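Local coordinates for protein ubiquinol-cytochrome C chaperone (Brucella abortus NCTC 8038, PDB 6RWT) that probably acts as an assembly factor of respiratory complex III, as a bacterial homolog of Cbp3, the chaperone that binds newly synthesized cytochrome b, at residues Y47-L52 and R133-D138; H59-E64 and A70-I75. All blocks are in the same frame, centred on the assembly; numbering follows the deposited sequence.

In the fold
Helix 43-61 serves both contacts of this all-helical chain, meeting the C-terminal end of helix 124-135 in its first half and helix 66-89 at its end. Contact 1 spans a long loop of sequence, within which contact 2 is nested; their centres lie about 22 Å apart, on opposite sides of the chain's centre. Both are largely buried and neither has a direct hydrogen bond between its segments. Contact 1 mixes a methionine-isoleucine touch with a water-bridged carboxylate, whereas contact 2 is apolar side-chain packing between neighbouring helices, its polar chemistry displaced to the far side of helix 66-89, where Glu74 holds a magnesium ion.

Contact 1. Residues Y47-L52 and R133-D138; sequences YEMLSL and RNIRPD
Glu48 lays its CB and CG against the CG1 branch of Ile135, the two side chains running antiparallel with Glu48 CB 3.9 Å from Ile135 CG1. Here the first half of one helix packs against the C-terminal end of another in the all-helical fold of the ubiquinol-cytochrome C chaperone family: Glu48 sits on helix 43-61, while Asn134 and Ile135 are the last two residues of helix 124-135, which ends before Arg136. Glutamate suits the place because its methylene groups pack on Ile135 like an apolar residue while its carboxylate reaches a water and Arg111. CG stands beside the backbone N (chi1 -65°) and the chain folds at chi2 (-58°), which carries the carboxylate to the carbonyl of Asn134. There OE2 and Asn134 O lie 3.4 Å apart. Both are acceptors, so they cannot bond directly; a water joins them instead, donating to Glu48 OE2 at 2.8 Å and to Asn134 O at 2.6 Å. Arg111 of helix 100-120 makes a salt bridge to the same OE2, which probably favours the charged form of this buried acid. The amide of Asn134 also turns to that helix, giving its ND2 to Arg111 O and Tyr115 OH. Beyond the helix end, Arg136 grips Asp138 side-on in a salt bridge, NE to OD1 and NH2 to OD2, both in the guanidinium plane. On the apolar side, the flexible thioether of Met49, bent at chi2 and chi3, lies nearly perpendicular to Ile135 and brings its methyl CE to 3.6 Å from Ile135 CD1.

Contact 2. Residues H59-E64 and A70-I75; sequences HRMKGE and ALAQEI. With MG (magnesium ion), chain C.
Met61 reaches from the last turn of helix 43-61 to helix 66-89, starting with CB, which lies 4.0 Å from the CB of Ala72. The small alanine lets the two backbones come close here, with the CA atoms of Met61 and Ala72 6.1 Å apart. From CB the chain sets off beside its own backbone N and then runs extended, chi2 174° and chi3 -166°, which carries SD and CE on to Leu71, at a slant to the helix. SD arrives 3.8 Å from the backbone N of Ala72 and 4.0 Å from Leu71 CG. At the tip, CE meets Leu71 CD2 at 3.8 Å, a touch of methyl on methyl. The two helices form a helical hairpin, joined by a short turn that starts at Lys62 and is closed by a hydrogen bond from Asn69 ND2 to Gly63 O. A long, unbranched methionine suits this place, since it can touch two successive residues of the helix, while branched Leu71 offers a broad apolar end. Leu167 of helix 164-168 also touches Met61. Glu74 faces helix 2-28, where its OE2 accepts from Asn13 ND2. Its OE1 binds the magnesium ion at 2.0 Å, and five waters complete the six-fold shell; one of these waters also donates to Glu74 OE2, at 2.7 Å.

Contact 1. Residues Y47-L52 and R133-D138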
# COMPACT_ATOMS: atom_id res chain seq x y z
N TYR A 47 -5.65 -0.64 8.76
CA TYR A 47 -5.52 -1.56 7.62
C TYR A 47 -5.82 -0.84 6.27
O TYR A 47 -5.12 -1.07 5.27
CB TYR A 47 -6.39 -2.83 7.78
CG TYR A 47 -6.52 -3.60 6.48
CD1 TYR A 47 -5.57 -4.55 6.10
CD2 TYR A 47 -7.54 -3.30 5.57
CE1 TYR A 47 -5.66 -5.21 4.88
CE2 TYR A 47 -7.64 -3.95 4.34
CZ TYR A 47 -6.69 -4.90 3.99
OH TYR A 47 -6.77 -5.53 2.77
N GLU A 48 -6.86 0.01 6.24
CA GLU A 48 -7.19 0.72 4.99
C GLU A 48 -6.02 1.60 4.55
O GLU A 48 -5.70 1.68 3.36
CB GLU A 48 -8.49 1.54 5.10
CG GLU A 48 -9.79 0.76 5.31
CD GLU A 48 -10.10 -0.27 4.22
OE1 GLU A 48 -9.61 -0.14 3.08
OE2 GLU A 48 -10.89 -1.21 4.50
N MET A 49 -5.36 2.27 5.49
CA MET A 49 -4.19 3.09 5.15
C MET A 49 -2.97 2.25 4.74
O MET A 49 -2.29 2.58 3.75
CB MET A 49 -3.83 4.07 6.28
CG MET A 49 -4.87 5.18 6.53
SD MET A 49 -5.18 6.26 5.11
CE MET A 49 -6.61 5.47 4.41
N LEU A 50 -2.70 1.14 5.43
CA LEU A 50 -1.58 0.29 5.02
C LEU A 50 -1.80 -0.30 3.62
O LEU A 50 -0.92 -0.22 2.76
CB LEU A 50 -1.31 -0.82 6.04
CG LEU A 50 -0.12 -1.74 5.74
CD1 LEU A 50 1.22 -1.01 5.72
CD2 LEU A 50 -0.08 -2.90 6.73
N SER A 51 -2.98 -0.87 3.40
CA SER A 51 -3.32 -1.47 2.10
C SER A 51 -3.29 -0.45 0.95
O SER A 51 -2.84 -0.78 -0.16
CB SER A 51 -4.68 -2.20 2.17
OG SER A 51 -5.75 -1.34 2.48
N LEU A 52 -3.75 0.78 1.20
CA LEU A 52 -3.67 1.85 0.20
C LEU A 52 -2.21 2.10 -0.23
O LEU A 52 -1.93 2.23 -1.43
CB LEU A 52 -4.31 3.14 0.73
CG LEU A 52 -4.17 4.42 -0.10
CD1 LEU A 52 -4.79 4.24 -1.48
CD2 LEU A 52 -4.80 5.60 0.62
N ARG A 133 -16.28 4.32 -0.34
CA ARG A 133 -16.80 2.94 -0.27
C ARG A 133 -15.96 2.07 0.67
O ARG A 133 -16.50 1.37 1.53
CB ARG A 133 -16.82 2.33 -1.68
CG ARG A 133 -17.65 1.06 -1.83
CD ARG A 133 -18.10 0.85 -3.28
NE ARG A 133 -16.96 0.65 -4.20
CZ ARG A 133 -16.61 1.42 -5.24
NH1 ARG A 133 -17.29 2.51 -5.60
NH2 ARG A 133 -15.54 1.08 -5.96
N ASN A 134 -14.64 2.13 0.50
CA ASN A 134 -13.72 1.28 1.27
C ASN A 134 -13.48 1.75 2.71
O ASN A 134 -13.36 0.91 3.61
CB ASN A 134 -12.37 1.14 0.54
CG ASN A 134 -12.44 0.25 -0.70
OD1 ASN A 134 -13.45 -0.42 -0.97
ND2 ASN A 134 -11.36 0.24 -1.47
N ILE A 135 -13.41 3.06 2.92
CA ILE A 135 -12.93 3.63 4.20
C ILE A 135 -14.04 4.23 5.09
O ILE A 135 -14.01 4.04 6.30
CB ILE A 135 -11.82 4.69 3.97
CG1 ILE A 135 -10.69 4.07 3.13
CG2 ILE A 135 -11.27 5.21 5.29
CD1 ILE A 135 -9.68 5.05 2.57
N ARG A 136 -14.99 4.97 4.50
CA ARG A 136 -16.12 5.57 5.25
C ARG A 136 -17.48 5.23 4.62
O ARG A 136 -18.25 6.14 4.25
CB ARG A 136 -15.94 7.09 5.39
CG ARG A 136 -14.76 7.54 6.25
CD ARG A 136 -14.84 7.05 7.69
NE ARG A 136 -16.11 7.38 8.35
CZ ARG A 136 -16.37 8.52 9.01
NH1 ARG A 136 -15.44 9.47 9.13
NH2 ARG A 136 -17.57 8.69 9.55
N PRO A 137 -17.80 3.92 4.52
CA PRO A 137 -19.09 3.50 3.95
C PRO A 137 -20.32 3.93 4.75
O PRO A 137 -21.43 3.96 4.21
CB PRO A 137 -18.98 1.97 3.93
CG PRO A 137 -18.04 1.66 5.03
CD PRO A 137 -17.03 2.76 4.99
N ASP A 138 -20.12 4.25 6.03
CA ASP A 138 -21.17 4.83 6.88
C ASP A 138 -21.66 6.23 6.46
O ASP A 138 -22.72 6.65 6.90
CB ASP A 138 -20.71 4.88 8.35
CG ASP A 138 -19.46 5.73 8.54
OD1 ASP A 138 -18.41 5.43 7.92
OD2 ASP A 138 -19.52 6.71 9.33
O HOH W 1 -13.00 -0.15 5.99

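Contact 2. Residues H59-E64 and A70-I75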
# COMPACT_ATOMS: atom_id res chain seq x y z
N HIS A 59 1.33 -1.15 -7.69
CA HIS A 59 0.84 -0.51 -8.92
C HIS A 59 1.99 0.09 -9.74
O HIS A 59 2.02 -0.05 -10.97
CB HIS A 59 -0.22 0.54 -8.52
CG HIS A 59 -0.77 1.33 -9.67
ND1 HIS A 59 -0.37 2.62 -9.93
CD2 HIS A 59 -1.72 1.03 -10.60
CE1 HIS A 59 -1.02 3.08 -10.99
NE2 HIS A 59 -1.85 2.14 -11.40
N ARG A 60 2.94 0.73 -9.06
CA ARG A 60 4.14 1.27 -9.72
C ARG A 60 5.09 0.18 -10.24
O ARG A 60 5.66 0.31 -11.33
CB ARG A 60 4.91 2.20 -8.76
CG ARG A 60 6.33 2.59 -9.19
CD ARG A 60 6.36 3.41 -10.47
NE ARG A 60 7.74 3.75 -10.87
CZ ARG A 60 8.55 2.97 -11.58
NH1 ARG A 60 8.17 1.77 -12.02
NH2 ARG A 60 9.78 3.40 -11.87
N MET A 61 5.28 -0.87 -9.44
CA MET A 61 6.29 -1.89 -9.73
C MET A 61 5.88 -2.92 -10.79
O MET A 61 6.76 -3.47 -11.46
CB MET A 61 6.71 -2.61 -8.44
CG MET A 61 7.48 -1.72 -7.49
SD MET A 61 7.82 -2.53 -5.91
CE MET A 61 8.32 -1.11 -4.95
N LYS A 62 4.58 -3.19 -10.93
CA LYS A 62 4.09 -4.16 -11.94
C LYS A 62 4.52 -3.77 -13.34
O LYS A 62 4.27 -2.65 -13.78
CB LYS A 62 2.56 -4.30 -11.88
CG LYS A 62 1.90 -4.84 -13.15
CD LYS A 62 0.39 -5.02 -12.99
CE LYS A 62 0.02 -6.44 -12.59
NZ LYS A 62 0.02 -7.35 -13.77
N GLY A 63 5.16 -4.70 -14.05
CA GLY A 63 5.62 -4.44 -15.41
C GLY A 63 6.46 -5.57 -15.94
O GLY A 63 6.21 -6.74 -15.63
N GLU A 64 7.46 -5.23 -16.74
CA GLU A 64 8.35 -6.20 -17.39
C GLU A 64 9.76 -6.29 -16.77
O GLU A 64 10.56 -7.11 -17.21
CB GLU A 64 8.46 -5.86 -18.88
CG GLU A 64 7.13 -5.92 -19.64
CD GLU A 64 6.49 -7.30 -19.60
OE1 GLU A 64 7.22 -8.31 -19.61
OE2 GLU A 64 5.24 -7.37 -19.56
N ALA A 70 10.13 -8.73 -8.63
CA ALA A 70 10.59 -9.45 -7.43
C ALA A 70 10.42 -8.62 -6.15
O ALA A 70 9.98 -9.14 -5.12
CB ALA A 70 12.04 -9.88 -7.58
N LEU A 71 10.76 -7.34 -6.22
CA LEU A 71 10.55 -6.44 -5.07
C LEU A 71 9.05 -6.37 -4.70
O LEU A 71 8.70 -6.39 -3.51
CB LEU A 71 11.13 -5.04 -5.33
CG LEU A 71 11.06 -4.01 -4.20
CD1 LEU A 71 11.65 -4.55 -2.90
CD2 LEU A 71 11.76 -2.71 -4.61
N ALA A 72 8.18 -6.30 -5.71
CA ALA A 72 6.72 -6.31 -5.49
C ALA A 72 6.28 -7.60 -4.76
O ALA A 72 5.49 -7.53 -3.82
CB ALA A 72 5.96 -6.17 -6.81
N GLN A 73 6.81 -8.75 -5.18
CA GLN A 73 6.53 -10.03 -4.51
C GLN A 73 6.96 -10.00 -3.03
O GLN A 73 6.24 -10.49 -2.15
CB GLN A 73 7.27 -11.19 -5.21
CG GLN A 73 6.78 -11.57 -6.60
CD GLN A 73 7.58 -12.73 -7.22
OE1 GLN A 73 8.74 -13.00 -6.84
NE2 GLN A 73 6.97 -13.42 -8.17
N GLU A 74 8.15 -9.43 -2.76
CA GLU A 74 8.68 -9.30 -1.40
C GLU A 74 7.79 -8.41 -0.52
O GLU A 74 7.51 -8.76 0.63
CB GLU A 74 10.10 -8.72 -1.41
CG GLU A 74 11.19 -9.61 -2.01
CD GLU A 74 11.82 -10.59 -1.04
OE1 GLU A 74 11.34 -10.74 0.11
OE2 GLU A 74 12.84 -11.23 -1.44
N ILE A 75 7.36 -7.28 -1.06
CA ILE A 75 6.51 -6.34 -0.31
C ILE A 75 5.13 -6.96 -0.04
O ILE A 75 4.62 -6.85 1.08
CB ILE A 75 6.40 -4.98 -1.04
CG1 ILE A 75 7.76 -4.26 -1.02
CG2 ILE A 75 5.30 -4.12 -0.41
CD1 ILE A 75 8.37 -4.11 0.36
MG MG C . 11.54 -12.00 1.72
O HOH W 2 13.47 -12.61 0.85
O HOH W 3 9.73 -11.45 2.51
O HOH W 4 11.80 -13.59 3.03
O HOH W 5 12.52 -10.66 2.95
O HOH W 6 10.55 -13.45 0.47